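Local coordinates for uncharacterized hth-type transcriptional regulator YYBR (Bacillus subtilis, PDB 4A5N), which probably binds DNA as a winged helix-turn-helix transcriptional regulator of the MarR/DUF24 type that responds to redox conditions, at residues Val70-Tyr75 and Pro80-Ser85; Lys40-Phe45 and Arg55-Gln60; Ile30-Met35 and Arg91-Ile96. The protein carries 1 engineered substitution. All blocks are in the same frame, centred on the assembly; numbering follows the deposited sequence.

Contact 1 of 3, residues Val70-Tyr75 and Pro80-Ser85; sequences VHREVY and PKVEYS
Val82 CG1 lies over one face of the Arg72 guanidinium, toward its rim, while the hydroxyl of Tyr84 sits at the edge, in plane, where NE donates to OH at 3.1 Å. The guanidinium and the Tyr84 ring are turned 58° apart, and the arginine chain, extended from CG to NE, runs alongside the ring with CG 3.6 Å from Tyr84 CE1. A water joins Arg72 NH2 to Tyr84 OH, so the hydroxyl is gripped twice. On the opposite face of the sheet, the Tyr75 ring has Lys81 O at its edge, and its OH donates to Glu83 OE1 at 2.9 Å, arriving from above the carboxylate plane; ring and carboxylate stand 87° apart. Glu83 OE2 forms salt bridges with Lys39 and, at 3.5 Å, with Lys81 NZ. His71 NE2 donates in its ring plane to the anti lone pair of Glu73 OE1, 2.6 Å away. Val74 CG2 and Val82 CG2 lie side by side at 4.0 Å, on the same face as Arg72 and Tyr84. Backbone bonds tie the hydrogen-bonded pairs His71-Ser85 and Glu73-Glu83, the latter with Glu73 N to Glu83 O at 2.9 Å. The two strands form an antiparallel beta hairpin, the wing of a winged helix-turn-helix domain.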
loop_
_atom_site.group_PDB
_atom_site.type_symbol
_atom_site.label_atom_id
_atom_site.label_comp_id
_atom_site.label_asym_id
_atom_site.label_seq_id
_atom_site.Cartn_x
_atom_site.Cartn_y
_atom_site.Cartn_z
ATOM N N VAL B 70 1.406 -13.426 -9.650
ATOM C CA VAL B 70 0.820 -13.577 -10.954
ATOM C C VAL B 70 1.480 -14.690 -11.755
ATOM O O VAL B 70 2.698 -14.918 -11.674
ATOM C CB VAL B 70 0.862 -12.235 -11.715
ATOM C CG1 VAL B 70 0.531 -12.409 -13.202
ATOM C CG2 VAL B 70 -0.107 -11.268 -11.059
ATOM N N HIS B 71 0.633 -15.423 -12.484
ATOM C CA HIS B 71 1.043 -16.447 -13.404
ATOM C C HIS B 71 0.918 -15.876 -14.793
ATOM O O HIS B 71 -0.106 -15.224 -15.134
ATOM C CB HIS B 71 0.182 -17.721 -13.247
ATOM C CG HIS B 71 0.513 -18.794 -14.260
ATOM N ND1 HIS B 71 1.592 -19.608 -14.147
ATOM C CD2 HIS B 71 -0.115 -19.148 -15.436
ATOM C CE1 HIS B 71 1.641 -20.440 -15.199
ATOM N NE2 HIS B 71 0.599 -20.159 -15.997
ATOM N N ARG B 72 1.974 -16.051 -15.580
ATOM C CA ARG B 72 1.961 -15.689 -17.013
ATOM C C ARG B 72 1.979 -16.968 -17.878
ATOM O O ARG B 72 3.009 -17.663 -17.977
ATOM C CB ARG B 72 3.176 -14.823 -17.334
ATOM C CG ARG B 72 3.266 -14.278 -18.751
ATOM C CD ARG B 72 4.540 -13.454 -18.924
ATOM N NE ARG B 72 4.526 -12.670 -20.168
ATOM C CZ ARG B 72 5.099 -13.019 -21.327
ATOM N NH1 ARG B 72 5.802 -14.130 -21.456
ATOM N NH2 ARG B 72 4.976 -12.212 -22.375
ATOM N N GLU B 73 0.836 -17.255 -18.492
ATOM C CA GLU B 73 0.660 -18.411 -19.343
ATOM C C GLU B 73 0.873 -18.003 -20.799
ATOM O O GLU B 73 0.139 -17.163 -21.316
ATOM C CB GLU B 73 -0.758 -18.980 -19.163
ATOM C CG GLU B 73 -1.036 -20.293 -19.900
ATOM C CD GLU B 73 -0.201 -21.478 -19.396
ATOM O OE1 GLU B 73 0.142 -21.534 -18.199
ATOM O OE2 GLU B 73 0.109 -22.372 -20.209
ATOM N N VAL B 74 1.861 -18.618 -21.440
ATOM C CA VAL B 74 2.144 -18.379 -22.843
ATOM C C VAL B 74 1.720 -19.587 -23.685
ATOM O O VAL B 74 2.219 -20.702 -23.497
ATOM C CB VAL B 74 3.623 -18.071 -23.078
ATOM C CG1 VAL B 74 3.865 -17.697 -24.529
ATOM C CG2 VAL B 74 4.065 -16.949 -22.155
ATOM N N TYR B 75 0.805 -19.337 -24.615
ATOM C CA TYR B 75 0.366 -20.345 -25.573
ATOM C C TYR B 75 1.277 -20.309 -26.774
ATOM O O TYR B 75 1.611 -19.233 -27.302
ATOM C CB TYR B 75 -1.090 -20.114 -25.966
ATOM C CG TYR B 75 -2.015 -20.237 -24.771
ATOM C CD1 TYR B 75 -2.210 -19.174 -23.894
ATOM C CD2 TYR B 75 -2.653 -21.439 -24.492
ATOM C CE1 TYR B 75 -3.037 -19.296 -22.799
ATOM C CE2 TYR B 75 -3.481 -21.568 -23.401
ATOM C CZ TYR B 75 -3.677 -20.493 -22.565
ATOM O OH TYR B 75 -4.506 -20.638 -21.491
ATOM N N PRO B 80 1.852 -15.629 -30.299
ATOM C CA PRO B 80 1.449 -16.307 -29.050
ATOM C C PRO B 80 0.384 -15.571 -28.226
ATOM O O PRO B 80 0.311 -14.360 -28.225
ATOM C CB PRO B 80 2.751 -16.384 -28.232
ATOM C CG PRO B 80 3.587 -15.269 -28.767
ATOM C CD PRO B 80 3.223 -15.096 -30.220
ATOM N N LYS B 81 -0.445 -16.336 -27.548
ATOM C CA LYS B 81 -1.455 -15.787 -26.685
ATOM C C LYS B 81 -0.793 -15.738 -25.329
ATOM O O LYS B 81 -0.129 -16.702 -24.931
ATOM C CB LYS B 81 -2.672 -16.700 -26.682
ATOM C CG LYS B 81 -3.887 -16.191 -25.940
ATOM C CD LYS B 81 -5.019 -17.182 -26.179
ATOM C CE LYS B 81 -6.350 -16.673 -25.690
ATOM N NZ LYS B 81 -7.253 -17.865 -25.577
ATOM N N VAL B 82 -0.902 -14.591 -24.659
ATOM C CA VAL B 82 -0.408 -14.459 -23.297
ATOM C C VAL B 82 -1.510 -14.008 -22.337
ATOM O O VAL B 82 -2.222 -12.997 -22.572
ATOM C CB VAL B 82 0.825 -13.576 -23.196
ATOM C CG1 VAL B 82 1.319 -13.527 -21.765
ATOM C CG2 VAL B 82 1.909 -14.133 -24.104
ATOM N N GLU B 83 -1.635 -14.779 -21.262
ATOM C CA GLU B 83 -2.652 -14.551 -20.228
ATOM C C GLU B 83 -2.061 -14.468 -18.824
ATOM O O GLU B 83 -1.249 -15.304 -18.443
ATOM C CB GLU B 83 -3.678 -15.680 -20.273
ATOM C CG GLU B 83 -4.487 -15.672 -21.556
ATOM C CD GLU B 83 -5.428 -16.832 -21.651
ATOM O OE1 GLU B 83 -5.166 -17.888 -21.014
ATOM O OE2 GLU B 83 -6.448 -16.669 -22.349
ATOM N N TYR B 84 -2.476 -13.440 -18.097
ATOM C CA TYR B 84 -2.048 -13.123 -16.739
ATOM C C TYR B 84 -3.184 -13.434 -15.755
ATOM O O TYR B 84 -4.334 -13.009 -15.964
ATOM C CB TYR B 84 -1.702 -11.640 -16.645
ATOM C CG TYR B 84 -0.586 -11.269 -17.551
ATOM C CD1 TYR B 84 0.734 -11.378 -17.134
ATOM C CD2 TYR B 84 -0.840 -10.822 -18.840
ATOM C CE1 TYR B 84 1.776 -11.060 -17.990
ATOM C CE2 TYR B 84 0.200 -10.491 -19.703
ATOM C CZ TYR B 84 1.506 -10.622 -19.263
ATOM O OH TYR B 84 2.565 -10.288 -20.081
ATOM N N SER B 85 -2.854 -14.151 -14.686
ATOM C CA SER B 85 -3.836 -14.514 -13.680
ATOM C C SER B 85 -3.220 -14.469 -12.315
ATOM O O SER B 85 -1.963 -14.414 -12.187
ATOM C CB SER B 85 -4.346 -15.911 -13.970
ATOM O OG SER B 85 -3.269 -16.824 -14.136
HETATM O O HOH W 1 2.727 -9.896 -22.605
HETATM O O HOH W 2 -0.831 -19.255 -29.022
#

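Contact 2 of 3, residues Lys40-Phe45 and Arg55-Gln60; sequences KRFNEF and RMLTLQ. With BME (beta-mercaptoethanol), chain F.
Leu57 and Phe42 bury the most surface here, and they meet as methyl on ring. Leu57 CD2 stands over the centre of the Phe42 ring, 3.6 Å from the centroid and 12° off the ring normal, a CH-pi contact square to the face. The two side chains run past each other in opposite directions, and CD2, over the ring, also lies 3.6 Å from Phe42 O. A chi1 of -169° sets the Phe42 ring opposite its own backbone N and swings it across to helix 54-66, although its CB does not point there.

The same methyl touches Phe45 CB at 3.7 Å, one turn further along helix 42-48, and Leu57 CD1 is also near this CB. The CD2 methyl thus sits between the Phe42 ring and Phe45 CB. Helices 42-48 and 54-66 belong to the helix-turn-helix of this HxlR-type domain, and Leu57 joins the two; Leu31 of helix 28-35 packs on both Leu57 and Phe45, extending the apolar core.

Thr58 contributes at the border of the contact. Its OG1 lies 3.3 Å from Phe42 CE1, oblique to the ring, while its hydrogen bond goes to Gln54 O within its own helix.

At the start of helix 42-48, Arg41 occupies the N-cap position. Its backbone N donates to the anti lone pair of Glu44 OE1 at 2.8 Å, and the same OE1 lies over one face of the Arg41 guanidinium, toward its rim. A beta-mercaptoethanol molecule, probably from the crystallisation liquor, is modelled beside this guanidinium with O1 3.3 Å from Arg41 NE as a hydrogen-bond acceptor, but its sulfur comes too close to the arginine and its placement is doubtful.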
loop_
_atom_site.group_PDB
_atom_site.type_symbol
_atom_site.label_atom_id
_atom_site.label_comp_id
_atom_site.label_asym_id
_atom_site.label_seq_id
_atom_site.Cartn_x
_atom_site.Cartn_y
_atom_site.Cartn_z
ATOM N N LYS B 40 -6.468 -12.123 -17.682
ATOM C CA LYS B 40 -6.530 -10.971 -18.569
ATOM C C LYS B 40 -5.356 -10.963 -19.542
ATOM O O LYS B 40 -4.252 -11.380 -19.199
ATOM C CB LYS B 40 -6.513 -9.640 -17.768
ATOM C CG LYS B 40 -7.645 -9.450 -16.771
ATOM C CD LYS B 40 -8.994 -9.344 -17.489
ATOM C CE LYS B 40 -10.180 -9.060 -16.572
ATOM N NZ LYS B 40 -10.492 -10.218 -15.668
ATOM N N ARG B 41 -5.586 -10.465 -20.750
ATOM C CA ARG B 41 -4.497 -10.288 -21.700
ATOM C C ARG B 41 -3.930 -8.891 -21.503
ATOM O O ARG B 41 -4.589 -8.012 -20.968
ATOM C CB ARG B 41 -4.964 -10.495 -23.152
ATOM C CG ARG B 41 -5.732 -11.783 -23.408
ATOM C CD ARG B 41 -6.201 -11.861 -24.845
ATOM N NE ARG B 41 -7.194 -10.826 -25.173
ATOM C CZ ARG B 41 -8.472 -10.909 -24.843
ATOM N NH1 ARG B 41 -8.924 -11.967 -24.189
ATOM N NH2 ARG B 41 -9.315 -9.955 -25.191
ATOM N N PHE B 42 -2.722 -8.690 -22.009
ATOM C CA PHE B 42 -1.983 -7.445 -21.886
ATOM C C PHE B 42 -2.796 -6.258 -22.393
ATOM O O PHE B 42 -2.932 -5.263 -21.700
ATOM C CB PHE B 42 -0.695 -7.604 -22.706
ATOM C CG PHE B 42 0.326 -6.537 -22.506
ATOM C CD1 PHE B 42 1.236 -6.620 -21.466
ATOM C CD2 PHE B 42 0.458 -5.493 -23.441
ATOM C CE1 PHE B 42 2.214 -5.675 -21.296
ATOM C CE2 PHE B 42 1.446 -4.544 -23.279
ATOM C CZ PHE B 42 2.321 -4.624 -22.200
ATOM N N ASN B 43 -3.377 -6.400 -23.571
ATOM C CA ASN B 43 -4.270 -5.387 -24.131
ATOM C C ASN B 43 -5.528 -5.059 -23.299
ATOM O O ASN B 43 -6.031 -3.936 -23.351
ATOM C CB ASN B 43 -4.641 -5.751 -25.575
ATOM C CG ASN B 43 -3.510 -5.469 -26.578
ATOM O OD1 ASN B 43 -3.603 -5.848 -27.750
ATOM N ND2 ASN B 43 -2.444 -4.848 -26.118
ATOM N N GLU B 44 -6.021 -6.017 -22.509
ATOM C CA GLU B 44 -7.150 -5.730 -21.635
ATOM C C GLU B 44 -6.725 -4.785 -20.516
ATOM O O GLU B 44 -7.502 -3.923 -20.120
ATOM C CB GLU B 44 -7.749 -7.007 -21.046
ATOM C CG GLU B 44 -8.320 -7.930 -22.102
ATOM C CD GLU B 44 -9.019 -9.148 -21.548
ATOM O OE1 GLU B 44 -8.306 -10.110 -21.188
ATOM O OE2 GLU B 44 -10.285 -9.155 -21.504
ATOM N N PHE B 45 -5.507 -4.980 -20.015
ATOM C CA PHE B 45 -4.932 -4.127 -18.982
ATOM C C PHE B 45 -4.686 -2.705 -19.515
ATOM O O PHE B 45 -4.899 -1.759 -18.757
ATOM C CB PHE B 45 -3.603 -4.645 -18.477
ATOM C CG PHE B 45 -3.686 -5.875 -17.612
ATOM C CD1 PHE B 45 -4.507 -5.920 -16.493
ATOM C CD2 PHE B 45 -2.863 -6.945 -17.867
ATOM C CE1 PHE B 45 -4.511 -7.054 -15.680
ATOM C CE2 PHE B 45 -2.856 -8.070 -17.054
ATOM C CZ PHE B 45 -3.673 -8.108 -15.962
ATOM N N ARG B 55 5.821 -0.464 -21.764
ATOM C CA ARG B 55 7.006 -0.913 -20.991
ATOM C C ARG B 55 6.765 -0.989 -19.478
ATOM O O ARG B 55 7.193 -1.937 -18.818
ATOM C CB ARG B 55 8.246 -0.028 -21.243
ATOM C CG ARG B 55 9.561 -0.783 -21.039
ATOM C CD ARG B 55 10.818 0.058 -21.336
ATOM N NE ARG B 55 11.338 -0.069 -22.710
ATOM C CZ ARG B 55 11.987 -1.124 -23.213
ATOM N NH1 ARG B 55 12.192 -2.231 -22.498
ATOM N NH2 ARG B 55 12.419 -1.081 -24.470
ATOM N N MET B 56 6.084 0.009 -18.934
ATOM C CA MET B 56 5.749 0.032 -17.516
ATOM C C MET B 56 4.762 -1.100 -17.163
ATOM O O MET B 56 4.933 -1.749 -16.160
ATOM C CB MET B 56 5.167 1.391 -17.120
ATOM C CG MET B 56 4.774 1.489 -15.648
ATOM S SD MET B 56 6.192 1.252 -14.560
ATOM C CE MET B 56 6.930 2.887 -14.630
ATOM N N LEU B 57 3.751 -1.330 -17.993
ATOM C CA LEU B 57 2.842 -2.466 -17.748
ATOM C C LEU B 57 3.609 -3.793 -17.718
ATOM O O LEU B 57 3.379 -4.662 -16.820
ATOM C CB LEU B 57 1.735 -2.479 -18.811
ATOM C CG LEU B 57 0.699 -3.620 -18.712
ATOM C CD1 LEU B 57 -0.004 -3.547 -17.352
ATOM C CD2 LEU B 57 -0.323 -3.610 -19.850
ATOM N N THR B 58 4.508 -3.984 -18.688
ATOM C CA THR B 58 5.288 -5.220 -18.744
ATOM C C THR B 58 6.130 -5.370 -17.470
ATOM O O THR B 58 6.212 -6.432 -16.934
ATOM C CB THR B 58 6.238 -5.263 -19.975
ATOM O OG1 THR B 58 5.462 -5.238 -21.162
ATOM C CG2 THR B 58 7.117 -6.543 -19.972
ATOM N N LEU B 59 6.753 -4.288 -17.012
ATOM C CA LEU B 59 7.620 -4.298 -15.828
ATOM C C LEU B 59 6.823 -4.599 -14.579
ATOM O O LEU B 59 7.231 -5.467 -13.778
ATOM C CB LEU B 59 8.359 -2.964 -15.686
ATOM C CG LEU B 59 9.352 -2.674 -14.544
ATOM C CD1 LEU B 59 10.254 -3.879 -14.237
ATOM C CD2 LEU B 59 10.189 -1.453 -14.946
ATOM N N GLN B 60 5.678 -3.919 -14.419
ATOM C CA GLN B 60 4.830 -4.172 -13.243
ATOM C C GLN B 60 4.360 -5.622 -13.210
ATOM O O GLN B 60 4.336 -6.268 -12.140
ATOM C CB GLN B 60 3.601 -3.231 -13.202
ATOM C CG GLN B 60 3.928 -1.748 -13.039
ATOM C CD GLN B 60 4.563 -1.428 -11.702
ATOM O OE1 GLN B 60 3.951 -1.588 -10.649
ATOM N NE2 GLN B 60 5.815 -1.037 -11.738
HETATM C C1 BME F . -5.919 -7.736 -28.142
HETATM C C2 BME F . -7.380 -7.798 -28.414
HETATM O O1 BME F . -5.643 -8.751 -27.155
HETATM S S2 BME F . -8.125 -7.930 -26.775
#

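Contact 3 of 3, residues Ile30-Met35 and Arg91-Ile96; sequences ILFYHM and RTLEPI
Apolar contact between the two segments centres on Phe32, whose ring end presses against Leu93 and the following peptide. Phe32 CZ lies 3.9 Å from Leu93 CB, and the two side chains cross obliquely. The first torsion of Phe32, chi1 -174°, turns the ring away from its own backbone N and carries it out from helix 28-35 to the Leu93-Glu94 peptide. There CZ comes within 3.7 Å of Glu94 N and CE1 within 3.9 Å of Glu94 CA, so the ring meets main chain as much as side chain. Ile69 touches both Phe32 and Leu93, and Trp103 of the second subunit packs on Leu93.

Polar interactions gather around Arg91. Its NH1 donates to Glu94 OE1 at 3.0 Å, a salt bridge met on the syn side of the carboxylate but 24° out of its plane, and the same nitrogen also hydrogen-bonds to Ile36 O. Arg91 NH2 lies 3.7 Å from Met35 O, a proximity rather than a bond.

Backbone hydrogen bonding shapes residues 91-96: Arg91 to Glu94 forms a type I turn, closed by Glu94 N to Arg91 O at 3.0 Å.

Arg91 thus couples the carboxylate of Glu94 to the backbone carbonyl of Ile36, while Phe32 provides the apolar join. The guanidinium's positive charge would be expected to favour an ionised Glu94.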
loop_
_atom_site.group_PDB
_atom_site.type_symbol
_atom_site.label_atom_id
_atom_site.label_comp_id
_atom_site.label_asym_id
_atom_site.label_seq_id
_atom_site.Cartn_x
_atom_site.Cartn_y
_atom_site.Cartn_z
ATOM N N ILE B 30 -4.385 -2.000 -9.134
ATOM C CA ILE B 30 -5.352 -1.976 -10.213
ATOM C C ILE B 30 -5.251 -3.266 -11.001
ATOM O O ILE B 30 -6.270 -3.907 -11.258
ATOM C CB ILE B 30 -5.082 -0.799 -11.197
ATOM C CG1 ILE B 30 -5.222 0.553 -10.514
ATOM C CG2 ILE B 30 -6.042 -0.815 -12.397
ATOM C CD1 ILE B 30 -4.701 1.704 -11.356
ATOM N N LEU B 31 -4.018 -3.646 -11.360
ATOM C CA LEU B 31 -3.751 -4.849 -12.163
ATOM C C LEU B 31 -4.316 -6.074 -11.433
ATOM O O LEU B 31 -5.078 -6.840 -11.994
ATOM C CB LEU B 31 -2.257 -5.038 -12.414
ATOM C CG LEU B 31 -1.665 -3.919 -13.287
ATOM C CD1 LEU B 31 -0.172 -4.150 -13.509
ATOM C CD2 LEU B 31 -2.464 -3.842 -14.573
ATOM N N PHE B 32 -3.944 -6.181 -10.160
ATOM C CA PHE B 32 -4.411 -7.215 -9.276
ATOM C C PHE B 32 -5.928 -7.294 -9.215
ATOM O O PHE B 32 -6.520 -8.382 -9.395
ATOM C CB PHE B 32 -3.831 -6.987 -7.865
ATOM C CG PHE B 32 -4.154 -8.097 -6.897
ATOM C CD1 PHE B 32 -5.446 -8.264 -6.419
ATOM C CD2 PHE B 32 -3.172 -8.973 -6.501
ATOM C CE1 PHE B 32 -5.736 -9.296 -5.538
ATOM C CE2 PHE B 32 -3.457 -10.047 -5.647
ATOM C CZ PHE B 32 -4.733 -10.176 -5.149
ATOM N N TYR B 33 -6.572 -6.163 -8.934
ATOM C CA TYR B 33 -8.013 -6.110 -8.811
ATOM C C TYR B 33 -8.721 -6.698 -10.029
ATOM O O TYR B 33 -9.662 -7.488 -9.879
ATOM C CB TYR B 33 -8.530 -4.690 -8.527
ATOM C CG TYR B 33 -10.024 -4.633 -8.437
ATOM C CD1 TYR B 33 -10.695 -5.039 -7.284
ATOM C CD2 TYR B 33 -10.783 -4.224 -9.521
ATOM C CE1 TYR B 33 -12.098 -5.010 -7.216
ATOM C CE2 TYR B 33 -12.168 -4.200 -9.463
ATOM C CZ TYR B 33 -12.818 -4.585 -8.316
ATOM O OH TYR B 33 -14.194 -4.539 -8.319
ATOM N N HIS B 34 -8.217 -6.365 -11.209
ATOM C CA HIS B 34 -8.839 -6.765 -12.453
ATOM C C HIS B 34 -8.595 -8.227 -12.792
ATOM O O HIS B 34 -9.295 -8.802 -13.603
ATOM C CB HIS B 34 -8.455 -5.781 -13.559
ATOM C CG HIS B 34 -9.206 -4.445 -13.455
ATOM N ND1 HIS B 34 -10.390 -4.224 -14.085
ATOM C CD2 HIS B 34 -8.918 -3.265 -12.748
ATOM C CE1 HIS B 34 -10.840 -2.996 -13.770
ATOM N NE2 HIS B 34 -9.942 -2.411 -12.956
ATOM N N MET B 35 -7.664 -8.862 -12.105
ATOM C CA MET B 35 -7.516 -10.308 -12.252
ATOM C C MET B 35 -8.341 -11.101 -11.254
ATOM O O MET B 35 -8.385 -12.336 -11.362
ATOM C CB MET B 35 -6.068 -10.736 -12.169
ATOM C CG MET B 35 -5.246 -10.389 -13.411
ATOM S SD MET B 35 -3.479 -10.792 -13.294
ATOM C CE MET B 35 -2.876 -9.303 -12.477
ATOM N N ARG B 91 -3.929 -14.851 -4.583
ATOM C CA ARG B 91 -5.281 -14.761 -4.057
ATOM C C ARG B 91 -5.313 -14.544 -2.547
ATOM O O ARG B 91 -6.320 -14.062 -2.037
ATOM C CB ARG B 91 -6.076 -16.043 -4.371
ATOM C CG ARG B 91 -6.319 -16.338 -5.838
ATOM C CD ARG B 91 -7.705 -15.910 -6.236
ATOM N NE ARG B 91 -7.992 -16.040 -7.669
ATOM C CZ ARG B 91 -8.926 -15.308 -8.268
ATOM N NH1 ARG B 91 -9.666 -14.474 -7.543
ATOM N NH2 ARG B 91 -9.171 -15.439 -9.550
ATOM N N THR B 92 -4.241 -14.893 -1.827
ATOM C CA THR B 92 -4.178 -14.610 -0.369
ATOM C C THR B 92 -4.119 -13.118 -0.049
ATOM O O THR B 92 -4.458 -12.737 1.066
ATOM C CB THR B 92 -3.031 -15.349 0.394
ATOM O OG1 THR B 92 -1.768 -14.770 0.088
ATOM C CG2 THR B 92 -3.040 -16.819 0.038
ATOM N N LEU B 93 -3.724 -12.296 -1.028
ATOM C CA LEU B 93 -3.796 -10.843 -0.886
ATOM C C LEU B 93 -5.133 -10.264 -1.277
ATOM O O LEU B 93 -5.367 -9.082 -1.066
ATOM C CB LEU B 93 -2.756 -10.135 -1.791
ATOM C CG LEU B 93 -1.305 -10.054 -1.393
ATOM C CD1 LEU B 93 -0.435 -9.712 -2.596
ATOM C CD2 LEU B 93 -1.023 -9.057 -0.278
ATOM N N GLU B 94 -6.045 -11.076 -1.799
ATOM C CA GLU B 94 -7.360 -10.558 -2.222
ATOM C C GLU B 94 -8.193 -9.823 -1.132
ATOM O O GLU B 94 -8.760 -8.742 -1.408
ATOM C CB GLU B 94 -8.129 -11.640 -3.003
ATOM C CG GLU B 94 -9.592 -11.320 -3.234
ATOM C CD GLU B 94 -10.293 -12.351 -4.141
ATOM O OE1 GLU B 94 -9.601 -13.178 -4.791
ATOM O OE2 GLU B 94 -11.535 -12.286 -4.185
ATOM N N PRO B 95 -8.244 -10.352 0.110
ATOM C CA PRO B 95 -8.999 -9.652 1.161
ATOM C C PRO B 95 -8.485 -8.268 1.461
ATOM O O PRO B 95 -9.278 -7.323 1.596
ATOM C CB PRO B 95 -8.857 -10.601 2.381
ATOM C CG PRO B 95 -8.750 -11.954 1.736
ATOM C CD PRO B 95 -7.948 -11.762 0.486
ATOM N N ILE B 96 -7.170 -8.135 1.486
ATOM C CA ILE B 96 -6.539 -6.846 1.714
ATOM C C ILE B 96 -6.871 -5.905 0.529
ATOM O O ILE B 96 -7.292 -4.783 0.752
ATOM C CB ILE B 96 -5.011 -6.971 1.863
ATOM C CG1 ILE B 96 -4.646 -7.509 3.268
ATOM C CG2 ILE B 96 -4.349 -5.611 1.542
ATOM C CD1 ILE B 96 -3.237 -8.062 3.416
#

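How the contacts relate
Helix 28-35 ties the three contacts together. Its Leu31 CD2 lies 3.5 Å from Phe45 CD1 and 3.7 Å from Leu57 CD1, linking contact 3 to contact 2, while Met35 CE comes within 3.7 Å of Val70 CG2 in the hairpin of contact 1. Contacts 1 and 2 meet directly: Lys40 N and Tyr84 O, 2.9 Å apart, probably hydrogen-bond, and Tyr84 CB packs on Phe45 CE2. Their centres are about 11 Å apart, against about 17 Å between those of contacts 1 and 3. Along the chain, contact 2 closes before contact 1 opens, and both are nested within the loop closed by contact 3, which also reaches the second subunit.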